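Local coordinates for protein ATPase BagA (Mycobacterium tuberculosis H37Rv, PDB 6BS3) that forms, as one subunit of the heterodimeric BagAB complex, an ATPase that hydrolyses ATP and is needed for resistance to nitric oxide and elevated glycerol, at residues A97-L100 and E101-M105; K142-V145 and V146-D149; K197-S201 and N202-I206; E213-P216 and V217-T220. All coordinates share one frame; numbering follows the deposited sequence.

Following the chain from the N terminus, the four contacts come strictly in series; none nests within or crosses another, and each is local. Contact 1 spans consecutive turns of helix 95-107, away from the nucleotide site. Contact 2 closes the end of helix 130-146, where the chain turns into the loop leading to strand 158-162. Contact 3 turns the chain from helix 188-200 into strand 204-210. It touches contact 2, because Leu198 packs on Lys142 and Val145 and so ties the ends of their two helices together. Contact 4 starts helix 214-229 just after that strand, on the opposite side of the chain's centre from contact 2.

Contact 1 (A97-L100 and E101-M105); sequences AAFL and EYLDM
Residues 97-105 make up most of helix 95-107, and the contact is the i to i+4 relation of one alpha-helical turn, with Phe99 and Leu103 meeting through apolar side chains and Ala98 O linked to Glu101 OE1 through a water. Leu103 lays its CD1 methyl over one face of the Phe99 ring, a CH-pi contact 4.0 Å from the ring centroid and 19° off the normal. The methyl sits toward the rim, with Phe99 CE2 the nearest ring atom at 3.8 Å from Leu103 CD1. Phe99 can receive it because its CG stands opposite the backbone N (chi1 -176°), which throws the ring out beside the helix. The Tyr102 side chain leads away, and its CD2 meets the Phe99 ring obliquely, 4.3 Å from Phe99 CD1. Underneath, the backbone ladder is regular: Leu103 N gives Phe99 O a 2.9 Å bond, and Asp104 N reaches Leu100 O at 3.0 Å. The water gives one hydrogen to Ala98 O (2.7 Å) and the other to Glu101 OE1 (3.1 Å). Glu101 OE1 is also bonded to Tyr74 OH. Phe99 packs against helices 121-128 and 130-146, and the Phe99, Tyr102 and Leu103 side chains also meet apolar side chains of the partner protein chain. The helix is thus two-sided in its chemistry. Contacts between apolar groups bury one flank against neighbouring helices and the partner, while Ala98 O, already accepting from Tyr102 N, accepts a second hydrogen bond, from the water that links it to Glu101.

Contact 2 (K142-V145 and V146-D149); sequences KETV and VRLD
Glu143 and Arg147 meet because both chains bend part way along: Glu143 turns at chi2 (-80°), and Arg147, whose side chain runs out extended through chi1 and chi2, turns at chi3 (-49°) so that its guanidinium swings back to the carboxylate. The result is a side-on, two-pronged salt bridge. Arg147 NH2 donates to Glu143 OE1 at 2.8 Å and Arg147 NE donates to Glu143 OE2 at 2.9 Å, one nitrogen to each oxygen. Both bonds are nearly straight, and the two flat groups lie 22° apart, close to coplanar, with the carboxylate at the guanidinium edge. OE1 uses its syn lone pair; OE2 is met on its syn side too, with the donor somewhat out of the carboxylate plane. Two such bonds fix the rotation of both groups. Thr144 crosses the arginine at a slant: its CA is over a guanidinium face, and its CG2 is 3.8 Å from Arg147 NH2. The backbone underneath is running out of helix. Val146 N still bonds Lys142 O at 3.1 Å, but the next bond, Arg147 N to Glu143 O at 3.2 Å, is weak. A water bridges two carbonyls, donating to Thr144 O and Arg147 O. Each partner has a second ion pair, Glu143 OE1 with Lys140 NZ and Arg147 NH2 with Glu76 OE2, so the charges probably offset one another in a small network. This end of helix 130-146 is flanked by helix 188-200, where Lys142 rests on Val195, and by strand 158-162, where Thr144 and Val145 pack on Ile159.

Contact 3 (K197-S201 and N202-I206); sequences KLLHS and NQTAI
Thr204 opens strand 204-210, just past a type I beta turn (Ser201 to Thr204) that carries the chain out of helix 188-200 and into the central sheet of the P-loop NTPase fold. Its CB lies 3.5 Å from Leu199 O, over the last turn of the helix. From there the branches part. The CG2 methyl stays near Leu199, 3.7 Å from Leu199 O and 4.4 Å from Leu199 CD2. The hydroxyl, set beside the backbone N by chi1 of -53°, turns back to the helix and donates to Leu198 O at 2.7 Å; OG1 comes in well above the plane of that carbonyl. Leu198 O is heavily used, for it also accepts from Ser201 N and from Ser201 OG at 2.9 Å. Three donors therefore grip one carbonyl at the helix end, two of them hydroxyls. Ser201 OG works a second time, accepting from Gln203 N at 3.2 Å in an ST turn, while the beta-turn bond from Thr204 N to Ser201 O is weak. Around this, Thr204 rests on Leu23 and Leu25 of strand 23-28, the neighbour of its own strand in the sheet, and Gln203 and Ala205 make backbone bonds to that neighbouring strand or the residue just before it. The Leu198 and Gln203 side chains cross at about a right angle, with Leu198 CD1 4.0 Å from Gln203 CB.

Contact 4 (E213-P216 and V217-T220); sequences EALP and VQET
The peptide carbonyl plane of Pro216 is approached on both faces by Thr220: its backbone N comes from one side and its OG1 from the other, and both end on Pro216 O. These are the first two turns of helix 214-229, the helix of the beta-alpha-beta unit between strands 204-210 and 234-242, with Glu213 as the residue at the N-cap position. Thr220 N donates at 3.1 Å to Pro216 O, and Thr220 OG1 donates at 2.7 Å to the same oxygen, so two bonds of one residue hold it. Proline, which has no N-H, is well tolerated here, since a residue in the first turn would have no earlier helical carbonyl to bond. The N-H of Val217 donates to Glu213 O at 3.3 Å. Gln218 N and Glu219 N continue the ladder to Ala214 O and Leu215 O. The Gln218 side chain, whose OE1 lies 4.2 Å from Leu215 CD2, hydrogen-bonds through NE2 to Glu222. Pro216 also rests on Thr32 of the nucleotide-binding loop and on Thr210, and its side chain is about 9 Å from the bound ADP, near the site without touching the nucleotide. In Thr220, chi1 of -64° puts OG1 beside the backbone N, which adds the hydroxyl bond to the one the backbone already makes, while Thr220 CB sits 3.4 Å from Pro216 O.

Contact 1 (A97-L100 and E101-M105)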
ATOM      1  N   ALA A  97      15.333  20.612   2.780  1.00 48.05           N
ATOM      2  CA  ALA A  97      15.673  21.831   2.028  1.00 47.93           C
ATOM      3  C   ALA A  97      14.517  22.847   2.057  1.00 51.92           C
ATOM      4  O   ALA A  97      14.785  24.046   2.137  1.00 51.44           O
ATOM      5  CB  ALA A  97      16.058  21.487   0.593  1.00 48.33           C
ATOM      6  N   ALA A  98      13.240  22.369   2.052  1.00 48.99           N
ATOM      7  CA  ALA A  98      12.044  23.240   2.146  1.00 48.30           C
ATOM      8  C   ALA A  98      11.971  23.918   3.525  1.00 53.90           C
ATOM      9  O   ALA A  98      11.594  25.083   3.609  1.00 54.21           O
ATOM     10  CB  ALA A  98      10.762  22.456   1.853  1.00 48.03           C
ATOM     11  N   PHE A  99      12.374  23.208   4.592  1.00 52.89           N
ATOM     12  CA  PHE A  99      12.410  23.764   5.951  1.00 54.49           C
ATOM     13  C   PHE A  99      13.472  24.886   6.082  1.00 59.53           C
ATOM     14  O   PHE A  99      13.176  25.920   6.682  1.00 58.63           O
ATOM     15  CB  PHE A  99      12.582  22.656   7.016  1.00 56.78           C
ATOM     16  CG  PHE A  99      12.545  23.138   8.453  1.00 59.95           C
ATOM     17  CD1 PHE A  99      11.537  23.985   8.897  1.00 64.71           C
ATOM     18  CD2 PHE A  99      13.520  22.744   9.361  1.00 63.68           C
ATOM     19  CE1 PHE A  99      11.520  24.447  10.217  1.00 66.14           C
ATOM     20  CE2 PHE A  99      13.486  23.185  10.687  1.00 67.00           C
ATOM     21  CZ  PHE A  99      12.483  24.027  11.109  1.00 64.95           C
ATOM     22  N   LEU A 100      14.671  24.700   5.469  1.00 57.63           N
ATOM     23  CA  LEU A 100      15.753  25.702   5.443  1.00 58.24           C
ATOM     24  C   LEU A 100      15.342  26.942   4.641  1.00 60.65           C
ATOM     25  O   LEU A 100      15.645  28.061   5.046  1.00 59.70           O
ATOM     26  CB  LEU A 100      17.065  25.126   4.866  1.00 58.75           C
ATOM     27  CG  LEU A 100      17.684  23.889   5.523  1.00 63.65           C
ATOM     28  CD1 LEU A 100      18.993  23.547   4.865  1.00 64.50           C
ATOM     29  CD2 LEU A 100      17.937  24.103   6.973  1.00 65.53           C
ATOM     30  N   GLU A 101      14.648  26.731   3.513  1.00 57.25           N
ATOM     31  CA  GLU A 101      14.101  27.772   2.639  1.00 57.77           C
ATOM     32  C   GLU A 101      13.128  28.654   3.449  1.00 63.65           C
ATOM     33  O   GLU A 101      13.156  29.872   3.344  1.00 63.25           O
ATOM     34  CB  GLU A 101      13.323  27.081   1.509  1.00 59.23           C
ATOM     35  CG  GLU A 101      13.675  27.465   0.085  1.00 67.82           C
ATOM     36  CD  GLU A 101      12.989  26.624  -0.981  1.00 88.04           C
ATOM     37  OE1 GLU A 101      11.900  26.053  -0.716  1.00 78.56           O
ATOM     38  OE2 GLU A 101      13.555  26.539  -2.095  1.00 79.57           O
ATOM     39  N   TYR A 102      12.278  28.011   4.267  1.00 62.09           N
ATOM     40  CA  TYR A 102      11.264  28.620   5.122  1.00 62.48           C
ATOM     41  C   TYR A 102      11.918  29.426   6.241  1.00 67.47           C
ATOM     42  O   TYR A 102      11.577  30.592   6.404  1.00 67.67           O
ATOM     43  CB  TYR A 102      10.359  27.500   5.653  1.00 63.95           C
ATOM     44  CG  TYR A 102       9.325  27.859   6.693  1.00 66.08           C
ATOM     45  CD1 TYR A 102       8.009  28.124   6.327  1.00 68.65           C
ATOM     46  CD2 TYR A 102       9.607  27.743   8.049  1.00 66.78           C
ATOM     47  CE1 TYR A 102       7.021  28.354   7.286  1.00 69.76           C
ATOM     48  CE2 TYR A 102       8.634  27.978   9.016  1.00 67.77           C
ATOM     49  CZ  TYR A 102       7.340  28.282   8.630  1.00 76.68           C
ATOM     50  OH  TYR A 102       6.375  28.505   9.582  1.00 80.92           O
ATOM     51  N   LEU A 103      12.875  28.825   6.984  1.00 64.74           N
ATOM     52  CA  LEU A 103      13.610  29.495   8.061  1.00 65.25           C
ATOM     53  C   LEU A 103      14.305  30.754   7.559  1.00 71.76           C
ATOM     54  O   LEU A 103      14.232  31.797   8.209  1.00 70.79           O
ATOM     55  CB  LEU A 103      14.650  28.553   8.687  1.00 65.09           C
ATOM     56  CG  LEU A 103      14.156  27.572   9.741  1.00 68.99           C
ATOM     57  CD1 LEU A 103      15.212  26.539  10.027  1.00 69.23           C
ATOM     58  CD2 LEU A 103      13.810  28.277  11.028  1.00 69.22           C
ATOM     59  N   ASP A 104      14.944  30.663   6.385  1.00 71.72           N
ATOM     60  CA  ASP A 104      15.659  31.776   5.772  1.00 73.79           C
ATOM     61  C   ASP A 104      14.734  32.863   5.202  1.00 81.18           C
ATOM     62  O   ASP A 104      14.981  34.036   5.455  1.00 81.36           O
ATOM     63  CB  ASP A 104      16.659  31.269   4.716  1.00 76.31           C
ATOM     64  CG  ASP A 104      17.551  32.338   4.113  1.00 94.00           C
ATOM     65  OD1 ASP A 104      18.232  33.062   4.890  1.00 95.50           O
ATOM     66  OD2 ASP A 104      17.581  32.448   2.866  1.00103.08           O
ATOM     67  N   MET A 105      13.682  32.490   4.452  1.00 80.30           N
ATOM     68  CA  MET A 105      12.770  33.463   3.840  1.00 81.39           C
ATOM     69  C   MET A 105      11.812  34.140   4.838  1.00 83.84           C
ATOM     70  O   MET A 105      11.561  35.336   4.706  1.00 83.82           O
ATOM     71  CB  MET A 105      11.993  32.821   2.667  1.00 84.72           C
ATOM     72  CG  MET A 105      11.370  33.820   1.689  1.00 90.24           C
ATOM     73  SD  MET A 105      12.578  34.670   0.619  1.00 96.33           S
ATOM     74  CE  MET A 105      11.482  35.788  -0.319  1.00 92.95           C
TER
HETATM   75  O   HOH W   1       9.981  26.246   1.721  1.00 55.73           O

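Contact 2 (K142-V145 and V146-D149)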
ATOM      1  N   LYS A 142       1.365  25.564  -3.317  1.00 43.47           N
ATOM      2  CA  LYS A 142       0.710  26.838  -3.597  1.00 43.25           C
ATOM      3  C   LYS A 142       1.638  27.818  -4.356  1.00 46.04           C
ATOM      4  O   LYS A 142       1.175  28.523  -5.252  1.00 46.40           O
ATOM      5  CB  LYS A 142       0.177  27.446  -2.293  1.00 45.79           C
ATOM      6  CG  LYS A 142      -0.678  28.702  -2.476  1.00 54.17           C
ATOM      7  CD  LYS A 142       0.047  29.910  -1.959  1.00 61.67           C
ATOM      8  CE  LYS A 142      -0.771  31.167  -2.071  1.00 72.57           C
ATOM      9  NZ  LYS A 142       0.036  32.344  -1.668  1.00 74.42           N
ATOM     10  N   GLU A 143       2.927  27.856  -3.991  1.00 42.32           N
ATOM     11  CA  GLU A 143       3.933  28.720  -4.621  1.00 42.36           C
ATOM     12  C   GLU A 143       4.111  28.354  -6.113  1.00 47.63           C
ATOM     13  O   GLU A 143       4.268  29.255  -6.929  1.00 47.89           O
ATOM     14  CB  GLU A 143       5.275  28.649  -3.846  1.00 43.30           C
ATOM     15  CG  GLU A 143       6.361  29.626  -4.315  1.00 46.87           C
ATOM     16  CD  GLU A 143       7.147  29.224  -5.556  1.00 62.29           C
ATOM     17  OE1 GLU A 143       7.405  28.010  -5.737  1.00 55.46           O
ATOM     18  OE2 GLU A 143       7.501  30.124  -6.352  1.00 53.06           O
ATOM     19  N   THR A 144       4.064  27.047  -6.467  1.00 43.76           N
ATOM     20  CA  THR A 144       4.211  26.604  -7.863  1.00 42.89           C
ATOM     21  C   THR A 144       2.993  26.963  -8.708  1.00 46.73           C
ATOM     22  O   THR A 144       3.147  27.263  -9.892  1.00 47.35           O
ATOM     23  CB  THR A 144       4.566  25.110  -7.950  1.00 45.96           C
ATOM     24  OG1 THR A 144       3.427  24.325  -7.594  1.00 43.71           O
ATOM     25  CG2 THR A 144       5.795  24.731  -7.104  1.00 40.96           C
ATOM     26  N   VAL A 145       1.791  26.932  -8.093  1.00 43.00           N
ATOM     27  CA  VAL A 145       0.485  27.236  -8.693  1.00 42.59           C
ATOM     28  C   VAL A 145       0.341  28.729  -9.043  1.00 50.27           C
ATOM     29  O   VAL A 145      -0.141  29.043 -10.124  1.00 50.36           O
ATOM     30  CB  VAL A 145      -0.685  26.777  -7.765  1.00 44.95           C
ATOM     31  CG1 VAL A 145      -2.059  27.215  -8.302  1.00 44.33           C
ATOM     32  CG2 VAL A 145      -0.656  25.274  -7.496  1.00 43.91           C
ATOM     33  N   VAL A 146       0.682  29.635  -8.098  1.00 49.09           N
ATOM     34  CA  VAL A 146       0.494  31.088  -8.234  1.00 49.28           C
ATOM     35  C   VAL A 146       1.689  31.798  -8.885  1.00 56.16           C
ATOM     36  O   VAL A 146       1.579  33.000  -9.155  1.00 57.28           O
ATOM     37  CB  VAL A 146       0.077  31.775  -6.894  1.00 52.32           C
ATOM     38  CG1 VAL A 146      -1.100  31.052  -6.233  1.00 51.76           C
ATOM     39  CG2 VAL A 146       1.250  31.898  -5.921  1.00 52.26           C
ATOM     40  N   ARG A 147       2.815  31.078  -9.144  1.00 53.17           N
ATOM     41  CA  ARG A 147       4.003  31.691  -9.761  1.00 53.25           C
ATOM     42  C   ARG A 147       3.742  32.284 -11.160  1.00 58.38           C
ATOM     43  O   ARG A 147       3.229  31.600 -12.051  1.00 57.11           O
ATOM     44  CB  ARG A 147       5.210  30.741  -9.790  1.00 50.75           C
ATOM     45  CG  ARG A 147       6.537  31.490 -10.026  1.00 55.14           C
ATOM     46  CD  ARG A 147       7.727  30.576 -10.203  1.00 55.33           C
ATOM     47  NE  ARG A 147       7.809  29.542  -9.166  1.00 48.51           N
ATOM     48  CZ  ARG A 147       8.152  28.280  -9.391  1.00 55.31           C
ATOM     49  NH1 ARG A 147       8.448  27.873 -10.619  1.00 42.99           N
ATOM     50  NH2 ARG A 147       8.193  27.412  -8.392  1.00 46.79           N
ATOM     51  N   LEU A 148       4.121  33.558 -11.328  1.00 57.41           N
ATOM     52  CA  LEU A 148       3.985  34.305 -12.577  1.00 58.53           C
ATOM     53  C   LEU A 148       5.341  34.568 -13.230  1.00 65.42           C
ATOM     54  O   LEU A 148       6.352  34.666 -12.540  1.00 64.34           O
ATOM     55  CB  LEU A 148       3.227  35.632 -12.351  1.00 58.44           C
ATOM     56  CG  LEU A 148       1.826  35.548 -11.693  1.00 62.64           C
ATOM     57  CD1 LEU A 148       1.288  36.942 -11.382  1.00 62.43           C
ATOM     58  CD2 LEU A 148       0.828  34.762 -12.558  1.00 62.24           C
ATOM     59  N   ASP A 149       5.361  34.665 -14.569  1.00 66.31           N
ATOM     60  CA  ASP A 149       6.575  34.963 -15.331  1.00 67.85           C
ATOM     61  C   ASP A 149       6.800  36.495 -15.444  1.00 74.99           C
ATOM     62  O   ASP A 149       6.200  37.260 -14.683  1.00 74.50           O
ATOM     63  CB  ASP A 149       6.583  34.239 -16.705  1.00 69.69           C
ATOM     64  CG  ASP A 149       5.422  34.505 -17.661  1.00 83.27           C
ATOM     65  OD1 ASP A 149       4.800  35.593 -17.567  1.00 83.90           O
ATOM     66  OD2 ASP A 149       5.149  33.633 -18.516  1.00 90.71           O
TER
HETATM   67  O   HOH W   2       2.671  28.871 -12.213  1.00 44.86           O

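Contact 3 (K197-S201 and N202-I206)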
ATOM      1  N   LYS A 197      -7.704  29.228   0.731  1.00 56.24           N
ATOM      2  CA  LYS A 197      -8.474  29.830  -0.365  1.00 55.57           C
ATOM      3  C   LYS A 197      -8.254  29.060  -1.660  1.00 57.79           C
ATOM      4  O   LYS A 197      -9.225  28.761  -2.348  1.00 57.48           O
ATOM      5  CB  LYS A 197      -8.090  31.306  -0.563  1.00 58.13           C
ATOM      6  CG  LYS A 197      -9.071  32.279   0.055  1.00 79.21           C
ATOM      7  CD  LYS A 197      -8.489  33.689   0.134  1.00 92.41           C
ATOM      8  CE  LYS A 197      -8.063  34.048   1.540  1.00102.10           C
ATOM      9  NZ  LYS A 197      -7.218  35.271   1.582  1.00109.03           N
ATOM     10  N   LEU A 198      -6.974  28.740  -1.987  1.00 52.10           N
ATOM     11  CA  LEU A 198      -6.618  27.992  -3.190  1.00 50.40           C
ATOM     12  C   LEU A 198      -7.244  26.600  -3.170  1.00 53.53           C
ATOM     13  O   LEU A 198      -7.923  26.240  -4.132  1.00 53.30           O
ATOM     14  CB  LEU A 198      -5.089  27.920  -3.404  1.00 49.69           C
ATOM     15  CG  LEU A 198      -4.595  26.979  -4.537  1.00 54.25           C
ATOM     16  CD1 LEU A 198      -5.082  27.436  -5.908  1.00 54.78           C
ATOM     17  CD2 LEU A 198      -3.101  26.879  -4.554  1.00 55.39           C
ATOM     18  N   LEU A 199      -7.039  25.842  -2.070  1.00 49.59           N
ATOM     19  CA  LEU A 199      -7.552  24.469  -1.910  1.00 49.04           C
ATOM     20  C   LEU A 199      -9.062  24.342  -2.036  1.00 53.39           C
ATOM     21  O   LEU A 199      -9.526  23.399  -2.659  1.00 52.52           O
ATOM     22  CB  LEU A 199      -7.083  23.826  -0.601  1.00 48.16           C
ATOM     23  CG  LEU A 199      -5.584  23.572  -0.465  1.00 51.17           C
ATOM     24  CD1 LEU A 199      -5.241  23.131   0.949  1.00 49.44           C
ATOM     25  CD2 LEU A 199      -5.077  22.572  -1.527  1.00 51.63           C
ATOM     26  N   HIS A 200      -9.811  25.308  -1.488  1.00 50.81           N
ATOM     27  CA  HIS A 200     -11.280  25.336  -1.492  1.00 50.85           C
ATOM     28  C   HIS A 200     -11.906  25.931  -2.788  1.00 57.16           C
ATOM     29  O   HIS A 200     -13.108  25.783  -2.996  1.00 58.31           O
ATOM     30  CB  HIS A 200     -11.801  26.049  -0.219  1.00 50.53           C
ATOM     31  CG  HIS A 200     -11.598  25.200   0.994  1.00 53.43           C
ATOM     32  ND1 HIS A 200     -10.357  25.117   1.621  1.00 54.86           N
ATOM     33  CD2 HIS A 200     -12.445  24.335   1.596  1.00 54.88           C
ATOM     34  CE1 HIS A 200     -10.496  24.224   2.586  1.00 54.00           C
ATOM     35  NE2 HIS A 200     -11.734  23.726   2.613  1.00 54.64           N
ATOM     36  N   SER A 201     -11.090  26.505  -3.689  1.00 53.52           N
ATOM     37  CA  SER A 201     -11.584  27.102  -4.930  1.00 52.77           C
ATOM     38  C   SER A 201     -11.776  26.114  -6.090  1.00 56.40           C
ATOM     39  O   SER A 201     -11.404  24.940  -5.997  1.00 55.84           O
ATOM     40  CB  SER A 201     -10.681  28.255  -5.364  1.00 55.03           C
ATOM     41  OG  SER A 201      -9.499  27.760  -5.968  1.00 62.69           O
ATOM     42  N   ASN A 202     -12.334  26.643  -7.205  1.00 52.85           N
ATOM     43  CA  ASN A 202     -12.561  25.989  -8.493  1.00 51.99           C
ATOM     44  C   ASN A 202     -11.239  25.832  -9.276  1.00 55.31           C
ATOM     45  O   ASN A 202     -11.247  25.297 -10.382  1.00 55.91           O
ATOM     46  CB  ASN A 202     -13.634  26.755  -9.319  1.00 49.93           C
ATOM     47  CG  ASN A 202     -13.289  28.164  -9.805  1.00 67.04           C
ATOM     48  OD1 ASN A 202     -12.136  28.628  -9.811  1.00 60.70           O
ATOM     49  ND2 ASN A 202     -14.307  28.880 -10.259  1.00 60.41           N
ATOM     50  N   GLN A 203     -10.110  26.308  -8.699  1.00 51.24           N
ATOM     51  CA  GLN A 203      -8.748  26.188  -9.255  1.00 49.81           C
ATOM     52  C   GLN A 203      -8.126  24.854  -8.828  1.00 48.74           C
ATOM     53  O   GLN A 203      -7.053  24.497  -9.311  1.00 47.47           O
ATOM     54  CB  GLN A 203      -7.857  27.331  -8.737  1.00 51.46           C
ATOM     55  CG  GLN A 203      -8.266  28.715  -9.211  1.00 70.39           C
ATOM     56  CD  GLN A 203      -7.709  29.001 -10.573  1.00 92.65           C
ATOM     57  OE1 GLN A 203      -8.289  28.623 -11.600  1.00 89.67           O
ATOM     58  NE2 GLN A 203      -6.560  29.662 -10.598  1.00 83.85           N
ATOM     59  N   THR A 204      -8.787  24.134  -7.903  1.00 43.36           N
ATOM     60  CA  THR A 204      -8.324  22.857  -7.353  1.00 43.26           C
ATOM     61  C   THR A 204      -9.343  21.742  -7.621  1.00 48.17           C
ATOM     62  O   THR A 204     -10.544  22.009  -7.745  1.00 47.88           O
ATOM     63  CB  THR A 204      -8.015  23.038  -5.828  1.00 48.17           C
ATOM     64  OG1 THR A 204      -7.131  24.142  -5.651  1.00 46.10           O
ATOM     65  CG2 THR A 204      -7.396  21.800  -5.169  1.00 44.59           C
ATOM     66  N   ALA A 205      -8.850  20.490  -7.703  1.00 45.43           N
ATOM     67  CA  ALA A 205      -9.644  19.258  -7.831  1.00 44.39           C
ATOM     68  C   ALA A 205      -8.828  18.105  -7.286  1.00 44.35           C
ATOM     69  O   ALA A 205      -7.643  17.991  -7.584  1.00 42.64           O
ATOM     70  CB  ALA A 205     -10.030  18.980  -9.286  1.00 45.02           C
ATOM     71  N   ILE A 206      -9.472  17.250  -6.491  1.00 41.13           N
ATOM     72  CA  ILE A 206      -8.879  16.040  -5.910  1.00 39.94           C
ATOM     73  C   ILE A 206      -9.447  14.833  -6.673  1.00 42.64           C
ATOM     74  O   ILE A 206     -10.659  14.617  -6.664  1.00 41.81           O
ATOM     75  CB  ILE A 206      -9.130  15.936  -4.380  1.00 42.43           C
ATOM     76  CG1 ILE A 206      -8.529  17.148  -3.633  1.00 42.88           C
ATOM     77  CG2 ILE A 206      -8.590  14.611  -3.804  1.00 42.01           C
ATOM     78  CD1 ILE A 206      -9.341  17.710  -2.524  1.00 41.69           C
TER

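Contact 4 (E213-P216 and V217-T220)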
ATOM      1  N   GLU A 213     -11.471  -3.495  -6.163  1.00 48.24           N
ATOM      2  CA  GLU A 213     -11.181  -4.325  -4.986  1.00 47.97           C
ATOM      3  C   GLU A 213     -11.815  -3.635  -3.797  1.00 50.77           C
ATOM      4  O   GLU A 213     -11.916  -2.415  -3.791  1.00 50.37           O
ATOM      5  CB  GLU A 213      -9.663  -4.472  -4.793  1.00 49.22           C
ATOM      6  CG  GLU A 213      -9.009  -5.289  -5.895  1.00 57.05           C
ATOM      7  CD  GLU A 213      -7.496  -5.275  -5.959  1.00 70.67           C
ATOM      8  OE1 GLU A 213      -6.844  -4.917  -4.950  1.00 62.30           O
ATOM      9  OE2 GLU A 213      -6.962  -5.633  -7.034  1.00 69.52           O
ATOM     10  N   ALA A 214     -12.271  -4.405  -2.825  1.00 48.61           N
ATOM     11  CA  ALA A 214     -13.029  -3.958  -1.644  1.00 48.76           C
ATOM     12  C   ALA A 214     -12.417  -2.787  -0.863  1.00 53.11           C
ATOM     13  O   ALA A 214     -13.096  -1.778  -0.676  1.00 52.13           O
ATOM     14  CB  ALA A 214     -13.285  -5.135  -0.707  1.00 48.78           C
ATOM     15  N   LEU A 215     -11.156  -2.923  -0.412  1.00 50.53           N
ATOM     16  CA  LEU A 215     -10.462  -1.912   0.385  1.00 49.55           C
ATOM     17  C   LEU A 215     -10.183  -0.612  -0.396  1.00 53.68           C
ATOM     18  O   LEU A 215     -10.534   0.441   0.143  1.00 53.49           O
ATOM     19  CB  LEU A 215      -9.195  -2.471   1.053  1.00 49.07           C
ATOM     20  CG  LEU A 215      -9.388  -3.586   2.094  1.00 53.55           C
ATOM     21  CD1 LEU A 215      -8.045  -4.041   2.627  1.00 53.36           C
ATOM     22  CD2 LEU A 215     -10.275  -3.137   3.262  1.00 54.86           C
ATOM     23  N   PRO A 216      -9.631  -0.623  -1.650  1.00 50.47           N
ATOM     24  CA  PRO A 216      -9.434   0.648  -2.376  1.00 49.43           C
ATOM     25  C   PRO A 216     -10.737   1.423  -2.610  1.00 52.38           C
ATOM     26  O   PRO A 216     -10.741   2.647  -2.504  1.00 52.53           O
ATOM     27  CB  PRO A 216      -8.782   0.205  -3.688  1.00 50.76           C
ATOM     28  CG  PRO A 216      -8.140  -1.094  -3.377  1.00 54.65           C
ATOM     29  CD  PRO A 216      -9.094  -1.755  -2.441  1.00 51.11           C
ATOM     30  N   VAL A 217     -11.848   0.712  -2.862  1.00 48.23           N
ATOM     31  CA  VAL A 217     -13.175   1.304  -3.060  1.00 46.94           C
ATOM     32  C   VAL A 217     -13.725   1.896  -1.734  1.00 49.61           C
ATOM     33  O   VAL A 217     -14.204   3.036  -1.724  1.00 48.83           O
ATOM     34  CB  VAL A 217     -14.140   0.322  -3.761  1.00 49.48           C
ATOM     35  CG1 VAL A 217     -15.598   0.716  -3.549  1.00 49.14           C
ATOM     36  CG2 VAL A 217     -13.825   0.250  -5.251  1.00 48.94           C
ATOM     37  N   GLN A 218     -13.588   1.162  -0.626  1.00 45.85           N
ATOM     38  CA  GLN A 218     -14.019   1.611   0.701  1.00 46.00           C
ATOM     39  C   GLN A 218     -13.309   2.910   1.112  1.00 50.43           C
ATOM     40  O   GLN A 218     -13.949   3.821   1.639  1.00 50.83           O
ATOM     41  CB  GLN A 218     -13.735   0.513   1.730  1.00 47.59           C
ATOM     42  CG  GLN A 218     -14.354   0.744   3.119  1.00 66.29           C
ATOM     43  CD  GLN A 218     -14.036  -0.380   4.081  1.00 83.66           C
ATOM     44  OE1 GLN A 218     -14.159  -1.575   3.764  1.00 79.85           O
ATOM     45  NE2 GLN A 218     -13.621  -0.020   5.282  1.00 75.82           N
ATOM     46  N   GLU A 219     -11.988   2.980   0.882  1.00 47.05           N
ATOM     47  CA  GLU A 219     -11.154   4.128   1.221  1.00 46.32           C
ATOM     48  C   GLU A 219     -11.482   5.331   0.371  1.00 50.21           C
ATOM     49  O   GLU A 219     -11.449   6.444   0.885  1.00 49.94           O
ATOM     50  CB  GLU A 219      -9.676   3.774   1.130  1.00 47.41           C
ATOM     51  CG  GLU A 219      -9.221   2.823   2.222  1.00 49.50           C
ATOM     52  CD  GLU A 219      -7.751   2.925   2.577  1.00 62.68           C
ATOM     53  OE1 GLU A 219      -7.056   3.819   2.042  1.00 63.02           O
ATOM     54  OE2 GLU A 219      -7.291   2.099   3.393  1.00 63.39           O
ATOM     55  N   THR A 220     -11.803   5.105  -0.921  1.00 47.55           N
ATOM     56  CA  THR A 220     -12.226   6.121  -1.884  1.00 48.01           C
ATOM     57  C   THR A 220     -13.526   6.775  -1.367  1.00 52.76           C
ATOM     58  O   THR A 220     -13.608   8.004  -1.321  1.00 53.20           O
ATOM     59  CB  THR A 220     -12.392   5.505  -3.299  1.00 50.84           C
ATOM     60  OG1 THR A 220     -11.128   5.040  -3.746  1.00 49.61           O
ATOM     61  CG2 THR A 220     -12.919   6.503  -4.327  1.00 47.71           C
TER